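Long-range contacts in probable 2-hydroxyhepta-2,4-diene-1,7-dioate isomerase (Thermus thermophilus, PDB 2DFU), which probably acts as a metal-dependent isomerase or hydrolase of the fumarylacetoacetate hydrolase family, with 2-hydroxyhepta-2,4-diene-1,7-dioate as its presumed isomerase substrate: residues Glu15-Asp23 against Arg32-Thr40; Pro95-Phe106 against Phe253-Pro263. All coordinates share one frame; numbering follows the deposited sequence.

Contact 1: residues Glu15-Asp23 against Arg32-Thr40; sequences EGELVLETD and RRYDLASVT
Glu21 OE1 is held by two donors, Arg32 NH1 in a salt bridge at 2.6 Å and the Thr30 hydroxyl in a hydrogen bond. The setting is an antiparallel strand pair, 18-22 against 32-35, in the meander of the Rv2993c-like N-terminal region. The carboxylate reaches this point because its chain is fully extended, with CG opposite the backbone N (chi1 -180°). Arg32 runs alongside it, and the guanidinium stands nearly upright to the carboxylate, their planes 82° apart. NH1 meets OE1 on its syn side but tilted 28° out of the carboxylate plane, and the bond is bent and single rather than paired. Arg10 forms a salt bridge to OE2, giving this buried acid a second positive partner that probably favours its ionised form.

The backbone evidence for the pairing is regular. Val19 and Tyr34 form a hydrogen-bonded pair, with Val19 N to Tyr34 O at 2.7 Å and Tyr34 N to Val19 O at 2.8 Å, and Leu36 N closes the ladder on Glu17 O. On the face carrying Val19 and Tyr34, the side chains of Val19 and Leu36 cross at about a right angle, CG2 meeting CD1 at 3.9 Å, while the Tyr34 ring turns an edge to Val19 O and pairs edge-to-face with Phe6. On the other face Leu20 CD2 lies against Arg33 CB at 3.6 Å.

At the turn end two acids run side by side, Glu17 OE1 only 3.6 Å from Asp35 OD1, a proximity that probably costs some electrostatic energy. A water donates to Glu17 OE1 and accepts from Ala37 N, the latter at 3.0 Å.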
loop_
_atom_site.group_PDB
_atom_site.type_symbol
_atom_site.label_atom_id
_atom_site.label_comp_id
_atom_site.label_asym_id
_atom_site.label_seq_id
_atom_site.Cartn_x
_atom_site.Cartn_y
_atom_site.Cartn_z
ATOM N N GLU A 15 -28.072 2.657 -13.740
ATOM C CA GLU A 15 -29.248 2.116 -14.417
ATOM C C GLU A 15 -29.390 2.887 -15.725
ATOM O O GLU A 15 -29.891 4.011 -15.748
ATOM C CB GLU A 15 -30.507 2.281 -13.560
ATOM C CG GLU A 15 -30.542 1.407 -12.300
ATOM C CD GLU A 15 -30.400 -0.087 -12.589
ATOM O OE1 GLU A 15 -30.333 -0.487 -13.773
ATOM O OE2 GLU A 15 -30.358 -0.872 -11.617
ATOM N N GLY A 16 -28.927 2.279 -16.810
ATOM C CA GLY A 16 -28.988 2.939 -18.101
ATOM C C GLY A 16 -28.044 4.127 -18.078
ATOM O O GLY A 16 -26.832 3.959 -17.951
ATOM N N GLU A 17 -28.594 5.330 -18.179
ATOM C CA GLU A 17 -27.779 6.534 -18.156
ATOM C C GLU A 17 -27.911 7.276 -16.825
ATOM O O GLU A 17 -27.373 8.368 -16.667
ATOM C CB GLU A 17 -28.192 7.471 -19.286
ATOM C CG GLU A 17 -29.625 7.935 -19.180
ATOM C CD GLU A 17 -29.837 9.294 -19.811
ATOM O OE1 GLU A 17 -29.098 10.227 -19.427
ATOM O OE2 GLU A 17 -30.735 9.434 -20.677
ATOM N N LEU A 18 -28.624 6.683 -15.875
ATOM C CA LEU A 18 -28.827 7.312 -14.573
ATOM C C LEU A 18 -28.009 6.702 -13.448
ATOM O O LEU A 18 -27.920 5.481 -13.322
ATOM C CB LEU A 18 -30.305 7.249 -14.169
ATOM C CG LEU A 18 -31.309 8.154 -14.887
ATOM C CD1 LEU A 18 -32.727 7.755 -14.492
ATOM C CD2 LEU A 18 -31.048 9.612 -14.523
ATOM N N VAL A 19 -27.414 7.567 -12.635
ATOM C CA VAL A 19 -26.644 7.146 -11.474
ATOM C C VAL A 19 -27.547 7.372 -10.268
ATOM O O VAL A 19 -27.950 8.502 -9.992
ATOM C CB VAL A 19 -25.372 7.993 -11.288
ATOM C CG1 VAL A 19 -24.683 7.611 -9.981
ATOM C CG2 VAL A 19 -24.427 7.784 -12.464
ATOM N N LEU A 20 -27.882 6.299 -9.563
ATOM C CA LEU A 20 -28.737 6.408 -8.391
ATOM C C LEU A 20 -27.833 6.275 -7.175
ATOM O O LEU A 20 -27.251 5.219 -6.941
ATOM C CB LEU A 20 -29.797 5.302 -8.425
ATOM C CG LEU A 20 -30.524 5.345 -9.777
ATOM C CD1 LEU A 20 -31.271 4.055 -10.035
ATOM C CD2 LEU A 20 -31.451 6.540 -9.805
ATOM N N GLU A 21 -27.704 7.357 -6.414
ATOM C CA GLU A 21 -26.837 7.365 -5.246
ATOM C C GLU A 21 -27.283 6.422 -4.137
ATOM O O GLU A 21 -28.480 6.245 -3.883
ATOM C CB GLU A 21 -26.702 8.782 -4.680
ATOM C CG GLU A 21 -25.801 8.841 -3.456
ATOM C CD GLU A 21 -25.751 10.210 -2.809
ATOM O OE1 GLU A 21 -26.818 10.823 -2.590
ATOM O OE2 GLU A 21 -24.637 10.670 -2.503
ATOM N N THR A 22 -26.296 5.828 -3.476
ATOM C CA THR A 22 -26.534 4.899 -2.385
ATOM C C THR A 22 -25.658 5.243 -1.187
ATOM O O THR A 22 -24.651 5.942 -1.314
ATOM C CB THR A 22 -26.219 3.452 -2.795
ATOM O OG1 THR A 22 -24.872 3.378 -3.284
ATOM C CG2 THR A 22 -27.187 2.975 -3.875
ATOM N N ASP A 23 -26.059 4.733 -0.029
ATOM C CA ASP A 23 -25.353 4.941 1.226
ATOM C C ASP A 23 -24.289 3.846 1.311
ATOM O O ASP A 23 -24.532 2.778 1.866
ATOM C CB ASP A 23 -26.362 4.825 2.373
ATOM C CG ASP A 23 -25.759 5.126 3.732
ATOM O OD1 ASP A 23 -24.564 5.499 3.805
ATOM O OD2 ASP A 23 -26.496 4.990 4.734
ATOM N N ARG A 32 -31.287 10.515 -4.251
ATOM C CA ARG A 32 -30.709 11.452 -5.212
ATOM C C ARG A 32 -30.325 10.674 -6.470
ATOM O O ARG A 32 -29.903 9.524 -6.388
ATOM C CB ARG A 32 -29.434 12.108 -4.668
ATOM C CG ARG A 32 -29.571 12.899 -3.383
ATOM C CD ARG A 32 -28.246 13.603 -3.077
ATOM N NE ARG A 32 -28.208 14.177 -1.735
ATOM C CZ ARG A 32 -28.102 13.470 -0.610
ATOM N NH1 ARG A 32 -28.014 12.147 -0.654
ATOM N NH2 ARG A 32 -28.096 14.089 0.564
ATOM N N ARG A 33 -30.464 11.301 -7.630
ATOM C CA ARG A 33 -30.090 10.657 -8.882
ATOM C C ARG A 33 -29.356 11.687 -9.733
ATOM O O ARG A 33 -29.586 12.883 -9.588
ATOM C CB ARG A 33 -31.328 10.147 -9.624
ATOM C CG ARG A 33 -32.279 11.240 -10.097
ATOM C CD ARG A 33 -33.467 10.629 -10.829
ATOM N NE ARG A 33 -34.361 11.631 -11.409
ATOM C CZ ARG A 33 -35.189 12.409 -10.713
ATOM N NH1 ARG A 33 -35.254 12.314 -9.392
ATOM N NH2 ARG A 33 -35.958 13.286 -11.345
ATOM N N TYR A 34 -28.470 11.222 -10.604
ATOM C CA TYR A 34 -27.711 12.113 -11.470
ATOM C C TYR A 34 -27.609 11.484 -12.846
ATOM O O TYR A 34 -27.750 10.271 -12.982
ATOM C CB TYR A 34 -26.280 12.295 -10.956
ATOM C CG TYR A 34 -26.128 12.703 -9.510
ATOM C CD1 TYR A 34 -26.409 11.811 -8.473
ATOM C CD2 TYR A 34 -25.659 13.976 -9.176
ATOM C CE1 TYR A 34 -26.222 12.176 -7.137
ATOM C CE2 TYR A 34 -25.467 14.350 -7.848
ATOM C CZ TYR A 34 -25.750 13.448 -6.833
ATOM O OH TYR A 34 -25.551 13.821 -5.523
ATOM N N ASP A 35 -27.366 12.296 -13.869
ATOM C CA ASP A 35 -27.168 11.750 -15.208
ATOM C C ASP A 35 -25.698 11.349 -15.223
ATOM O O ASP A 35 -24.853 12.066 -14.693
ATOM C CB ASP A 35 -27.411 12.802 -16.301
ATOM C CG ASP A 35 -28.884 13.101 -16.508
ATOM O OD1 ASP A 35 -29.693 12.148 -16.489
ATOM O OD2 ASP A 35 -29.234 14.287 -16.701
ATOM N N LEU A 36 -25.388 10.208 -15.825
ATOM C CA LEU A 36 -24.010 9.755 -15.881
ATOM C C LEU A 36 -23.077 10.820 -16.462
ATOM O O LEU A 36 -22.000 11.085 -15.916
ATOM C CB LEU A 36 -23.905 8.483 -16.725
ATOM C CG LEU A 36 -22.486 7.931 -16.850
ATOM C CD1 LEU A 36 -21.907 7.662 -15.464
ATOM C CD2 LEU A 36 -22.506 6.661 -17.679
ATOM N N ALA A 37 -23.499 11.427 -17.567
ATOM C CA ALA A 37 -22.695 12.437 -18.245
ATOM C C ALA A 37 -22.357 13.641 -17.372
ATOM O O ALA A 37 -21.402 14.358 -17.649
ATOM C CB ALA A 37 -23.415 12.906 -19.532
ATOM N N SER A 38 -23.125 13.850 -16.311
ATOM C CA SER A 38 -22.903 14.988 -15.425
ATOM C C SER A 38 -22.009 14.733 -14.211
ATOM O O SER A 38 -21.664 15.676 -13.495
ATOM C CB SER A 38 -24.250 15.528 -14.932
ATOM O OG SER A 38 -25.100 15.850 -16.019
ATOM N N VAL A 39 -21.641 13.483 -13.952
ATOM C CA VAL A 39 -20.800 13.216 -12.788
ATOM C C VAL A 39 -19.347 12.966 -13.151
ATOM O O VAL A 39 -19.022 12.700 -14.302
ATOM C CB VAL A 39 -21.310 11.995 -11.975
ATOM C CG1 VAL A 39 -22.788 12.154 -11.677
ATOM C CG2 VAL A 39 -21.051 10.697 -12.742
ATOM N N THR A 40 -18.473 13.072 -12.158
ATOM C CA THR A 40 -17.058 12.803 -12.366
ATOM C C THR A 40 -16.806 11.387 -11.846
ATOM O O THR A 40 -16.850 11.139 -10.638
ATOM C CB THR A 40 -16.171 13.786 -11.586
ATOM O OG1 THR A 40 -16.376 15.116 -12.087
ATOM C CG2 THR A 40 -14.704 13.408 -11.738
HETATM O O HOH W 1 -25.976 10.554 -19.014
HETATM O O HOH W 2 -30.681 7.182 -4.747
#

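Contact 2: residues Pro95-Phe106 against Phe253-Pro263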
loop_
_atom_site.group_PDB
_atom_site.type_symbol
_atom_site.label_atom_id
_atom_site.label_comp_id
_atom_site.label_asym_id
_atom_site.label_seq_id
_atom_site.Cartn_x
_atom_site.Cartn_y
_atom_site.Cartn_z
ATOM N N PRO A 95 -15.309 9.884 -22.872
ATOM C CA PRO A 95 -14.070 9.155 -22.576
ATOM C C PRO A 95 -12.779 9.946 -22.514
ATOM O O PRO A 95 -12.199 10.146 -21.449
ATOM C CB PRO A 95 -14.007 8.103 -23.683
ATOM C CG PRO A 95 -15.420 7.918 -24.082
ATOM C CD PRO A 95 -15.959 9.312 -24.065
ATOM N N TRP A 96 -12.324 10.378 -23.680
ATOM C CA TRP A 96 -11.071 11.102 -23.807
ATOM C C TRP A 96 -11.037 12.476 -23.155
ATOM O O TRP A 96 -9.971 12.969 -22.796
ATOM C CB TRP A 96 -10.725 11.198 -25.287
ATOM C CG TRP A 96 -11.050 9.920 -26.000
ATOM C CD1 TRP A 96 -11.897 9.766 -27.061
ATOM C CD2 TRP A 96 -10.550 8.611 -25.692
ATOM N NE1 TRP A 96 -11.955 8.446 -27.433
ATOM C CE2 TRP A 96 -11.140 7.713 -26.613
ATOM C CE3 TRP A 96 -9.663 8.108 -24.728
ATOM C CZ2 TRP A 96 -10.871 6.341 -26.599
ATOM C CZ3 TRP A 96 -9.394 6.740 -24.715
ATOM C CH2 TRP A 96 -9.995 5.873 -25.644
ATOM N N GLY A 97 -12.197 13.098 -22.994
ATOM C CA GLY A 97 -12.216 14.410 -22.374
ATOM C C GLY A 97 -12.272 14.395 -20.853
ATOM O O GLY A 97 -12.060 15.431 -20.221
ATOM N N THR A 98 -12.543 13.234 -20.259
ATOM C CA THR A 98 -12.643 13.135 -18.802
ATOM C C THR A 98 -11.613 12.237 -18.127
ATOM O O THR A 98 -11.277 12.452 -16.969
ATOM C CB THR A 98 -14.036 12.642 -18.380
ATOM O OG1 THR A 98 -14.358 11.454 -19.110
ATOM C CG2 THR A 98 -15.085 13.708 -18.648
ATOM N N ALA A 99 -11.116 11.233 -18.840
ATOM C CA ALA A 99 -10.132 10.327 -18.263
ATOM C C ALA A 99 -8.925 11.088 -17.715
ATOM O O ALA A 99 -8.426 12.022 -18.346
ATOM C CB ALA A 99 -9.676 9.317 -19.306
ATOM N N GLU A 100 -8.466 10.699 -16.530
ATOM C CA GLU A 100 -7.311 11.347 -15.932
ATOM C C GLU A 100 -6.087 10.861 -16.689
ATOM O O GLU A 100 -5.816 9.662 -16.743
ATOM C CB GLU A 100 -7.202 10.988 -14.452
ATOM C CG GLU A 100 -5.941 11.505 -13.780
ATOM C CD GLU A 100 -6.017 11.441 -12.262
ATOM O OE1 GLU A 100 -6.724 10.551 -11.737
ATOM O OE2 GLU A 100 -5.365 12.278 -11.596
ATOM N N PRO A 101 -5.328 11.789 -17.290
ATOM C CA PRO A 101 -4.138 11.392 -18.044
ATOM C C PRO A 101 -3.048 10.786 -17.171
ATOM O O PRO A 101 -2.865 11.184 -16.021
ATOM C CB PRO A 101 -3.668 12.703 -18.685
ATOM C CG PRO A 101 -4.912 13.557 -18.723
ATOM C CD PRO A 101 -5.549 13.242 -17.389
ATOM N N VAL A 102 -2.349 9.805 -17.723
ATOM C CA VAL A 102 -1.226 9.186 -17.037
ATOM C C VAL A 102 -0.023 9.909 -17.645
ATOM O O VAL A 102 0.267 9.757 -18.831
ATOM C CB VAL A 102 -1.105 7.682 -17.362
ATOM C CG1 VAL A 102 0.153 7.115 -16.716
ATOM C CG2 VAL A 102 -2.338 6.938 -16.876
ATOM N N PRO A 103 0.673 10.731 -16.850
ATOM C CA PRO A 103 1.833 11.445 -17.386
ATOM C C PRO A 103 2.947 10.484 -17.789
ATOM O O PRO A 103 3.250 9.556 -17.051
ATOM C CB PRO A 103 2.264 12.334 -16.218
ATOM C CG PRO A 103 1.002 12.527 -15.437
ATOM C CD PRO A 103 0.388 11.154 -15.469
ATOM N N TYR A 104 3.542 10.683 -18.962
ATOM C CA TYR A 104 4.651 9.825 -19.358
ATOM C C TYR A 104 5.790 10.373 -18.495
ATOM O O TYR A 104 6.258 11.490 -18.714
ATOM C CB TYR A 104 4.970 9.984 -20.844
ATOM C CG TYR A 104 5.866 8.882 -21.353
ATOM C CD1 TYR A 104 7.141 8.701 -20.826
ATOM C CD2 TYR A 104 5.415 7.980 -22.318
ATOM C CE1 TYR A 104 7.947 7.648 -21.239
ATOM C CE2 TYR A 104 6.211 6.922 -22.740
ATOM C CZ TYR A 104 7.475 6.761 -22.194
ATOM O OH TYR A 104 8.257 5.701 -22.580
ATOM N N PRO A 105 6.243 9.595 -17.501
ATOM C CA PRO A 105 7.310 9.977 -16.572
ATOM C C PRO A 105 8.659 10.364 -17.150
ATOM O O PRO A 105 9.047 9.929 -18.231
ATOM C CB PRO A 105 7.421 8.765 -15.649
ATOM C CG PRO A 105 6.085 8.112 -15.763
ATOM C CD PRO A 105 5.813 8.217 -17.230
ATOM N N PHE A 106 9.375 11.183 -16.390
ATOM C CA PHE A 106 10.694 11.638 -16.781
ATOM C C PHE A 106 11.722 10.545 -16.547
ATOM O O PHE A 106 12.683 10.432 -17.303
ATOM C CB PHE A 106 11.085 12.877 -15.971
ATOM C CG PHE A 106 12.511 13.307 -16.178
ATOM C CD1 PHE A 106 12.948 13.739 -17.429
ATOM C CD2 PHE A 106 13.427 13.251 -15.130
ATOM C CE1 PHE A 106 14.280 14.107 -17.633
ATOM C CE2 PHE A 106 14.760 13.618 -15.325
ATOM C CZ PHE A 106 15.187 14.045 -16.578
ATOM N N PHE A 253 -11.548 3.552 -20.060
ATOM C CA PHE A 253 -10.952 4.506 -20.985
ATOM C C PHE A 253 -9.875 5.309 -20.257
ATOM O O PHE A 253 -10.114 5.847 -19.178
ATOM C CB PHE A 253 -12.014 5.474 -21.507
ATOM C CG PHE A 253 -13.076 4.823 -22.339
ATOM C CD1 PHE A 253 -12.857 4.564 -23.691
ATOM C CD2 PHE A 253 -14.308 4.495 -21.782
ATOM C CE1 PHE A 253 -13.856 3.993 -24.482
ATOM C CE2 PHE A 253 -15.311 3.923 -22.562
ATOM C CZ PHE A 253 -15.081 3.674 -23.920
ATOM N N THR A 254 -8.690 5.382 -20.842
ATOM C CA THR A 254 -7.614 6.151 -20.244
ATOM C C THR A 254 -6.697 6.652 -21.350
ATOM O O THR A 254 -6.863 6.291 -22.516
ATOM C CB THR A 254 -6.804 5.309 -19.229
ATOM O OG1 THR A 254 -5.884 6.161 -18.538
ATOM C CG2 THR A 254 -6.026 4.223 -19.933
ATOM N N LEU A 255 -5.736 7.497 -20.996
ATOM C CA LEU A 255 -4.823 8.028 -21.995
ATOM C C LEU A 255 -3.506 8.494 -21.399
ATOM O O LEU A 255 -3.413 8.812 -20.208
ATOM C CB LEU A 255 -5.492 9.176 -22.763
ATOM C CG LEU A 255 -5.906 10.439 -22.006
ATOM C CD1 LEU A 255 -4.676 11.226 -21.589
ATOM C CD2 LEU A 255 -6.764 11.297 -22.904
ATOM N N ILE A 256 -2.484 8.532 -22.244
ATOM C CA ILE A 256 -1.169 8.952 -21.816
ATOM C C ILE A 256 -0.971 10.436 -22.076
ATOM O O ILE A 256 -1.243 10.934 -23.175
ATOM C CB ILE A 256 -0.083 8.167 -22.551
ATOM C CG1 ILE A 256 -0.413 6.676 -22.506
ATOM C CG2 ILE A 256 1.274 8.426 -21.899
ATOM C CD1 ILE A 256 -0.548 6.119 -21.089
ATOM N N GLY A 257 -0.501 11.141 -21.054
ATOM C CA GLY A 257 -0.262 12.563 -21.191
ATOM C C GLY A 257 1.118 12.844 -21.756
ATOM O O GLY A 257 1.855 11.909 -22.080
ATOM N N PRO A 258 1.497 14.130 -21.887
ATOM C CA PRO A 258 2.797 14.569 -22.415
ATOM C C PRO A 258 3.942 14.076 -21.540
ATOM O O PRO A 258 3.755 13.851 -20.343
ATOM C CB PRO A 258 2.685 16.093 -22.385
ATOM C CG PRO A 258 1.206 16.332 -22.533
ATOM C CD PRO A 258 0.632 15.290 -21.607
ATOM N N LYS A 259 5.128 13.909 -22.122
ATOM C CA LYS A 259 6.259 13.449 -21.330
ATOM C C LYS A 259 6.653 14.552 -20.366
ATOM O O LYS A 259 6.708 15.717 -20.741
ATOM C CB LYS A 259 7.469 13.100 -22.203
ATOM C CG LYS A 259 8.409 12.115 -21.496
ATOM C CD LYS A 259 9.860 12.540 -21.563
ATOM C CE LYS A 259 10.709 11.786 -20.536
ATOM N NZ LYS A 259 10.649 10.310 -20.685
ATOM N N GLU A 260 6.916 14.180 -19.120
ATOM C CA GLU A 260 7.307 15.148 -18.107
ATOM C C GLU A 260 8.804 15.428 -18.209
ATOM O O GLU A 260 9.550 14.638 -18.779
ATOM C CB GLU A 260 6.979 14.612 -16.710
ATOM C CG GLU A 260 5.511 14.257 -16.513
ATOM C CD GLU A 260 5.169 13.933 -15.063
ATOM O OE1 GLU A 260 5.826 13.046 -14.475
ATOM O OE2 GLU A 260 4.238 14.566 -14.512
ATOM N N GLU A 261 9.240 16.557 -17.669
ATOM C CA GLU A 261 10.655 16.901 -17.698
ATOM C C GLU A 261 11.191 16.863 -16.273
ATOM O O GLU A 261 10.464 16.482 -15.360
ATOM C CB GLU A 261 10.851 18.269 -18.364
ATOM C CG GLU A 261 9.937 19.370 -17.852
ATOM C CD GLU A 261 9.881 20.562 -18.798
ATOM O OE1 GLU A 261 10.956 21.062 -19.195
ATOM O OE2 GLU A 261 8.762 21.002 -19.144
ATOM N N ARG A 262 12.457 17.231 -16.089
ATOM C CA ARG A 262 13.091 17.265 -14.761
ATOM C C ARG A 262 12.139 17.727 -13.630
ATOM O O ARG A 262 11.470 18.736 -13.702
ATOM C CB ARG A 262 14.285 18.228 -14.814
ATOM C CG ARG A 262 15.525 17.605 -15.461
ATOM C CD ARG A 262 15.376 17.479 -16.983
ATOM N NE ARG A 262 16.661 17.658 -17.673
ATOM C CZ ARG A 262 17.666 16.815 -17.376
ATOM N NH1 ARG A 262 17.505 15.885 -16.446
ATOM N NH2 ARG A 262 18.807 16.876 -18.067
ATOM N N PRO A 263 12.106 16.876 -12.576
ATOM C CA PRO A 263 11.208 17.032 -11.417
ATOM C C PRO A 263 11.159 18.445 -10.848
ATOM O O PRO A 263 10.160 18.922 -10.319
ATOM C CB PRO A 263 11.710 16.088 -10.324
ATOM C CG PRO A 263 13.017 15.453 -10.796
ATOM C CD PRO A 263 12.979 15.754 -12.364
HETATM O O HOH W 3 -6.919 7.291 -16.305
HETATM O O HOH W 4 13.548 10.660 -20.040
#
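The short, weakly bonded strand 102-104 runs parallel to strand 253-259, their axes 4.4 Å apart at closest and inclined by 38°, and lies at the edge, within this chain, of a mixed sheet in the fumarylacetoacetate hydrolase fold. Val102 N bonds to Leu255 O, and Gly257 N returns to Val102 O at 2.7 Å, from above that carbonyl plane. Glu260 N reaches Tyr104 O at 2.8 Å, so the two-residue step from Val102 to Tyr104 is met by three, Gly257 to Glu260; the intervening bond from Tyr104 N to Pro258 O is weak.

At the start of the pair, Pro95 CB sits over the face of the Phe253 ring, whose edge meets the face of Trp96 in a T-shaped stack, the planes 89° apart. Pro101 CB presses tightly on Leu255 CD1 at 3.4 Å.

With CG on the far side from the backbone N (chi1 172°), the Phe106 ring reaches the tail and lies with one face beneath Arg262 CA, 4.0 Å from the ring centroid. With an alanine here that face would be gone, and the poorly ordered tail at Arg262 and Pro263 would probably be freer to move. Glu260 OE2 lies beside Pro103 CB at 3.4 Å. Lys259 passes the Tyr104 ring and runs on toward Phe106, where its NZ donates to Pro105 O at 3.0 Å, in the plane of that carbonyl.

Overall arrangement
The two contacts follow one another along the chain, contact 1 closing before contact 2 opens, and their centres lie about 27 Å apart. Their nearest atoms still come within about 6 Å without touching. Asn91 bonds to both: its side chain to Leu36 O of contact 1, its backbone N to Thr98 OG1 of contact 2. The contact centres lie about 21 Å and 17 Å, respectively, from the centre of the chain. They differ in their surroundings: contact 1 meets no other chain of the assembly, whereas Glu260 and Pro263 of contact 2 pack on Arg126 and Thr215 of the second subunit.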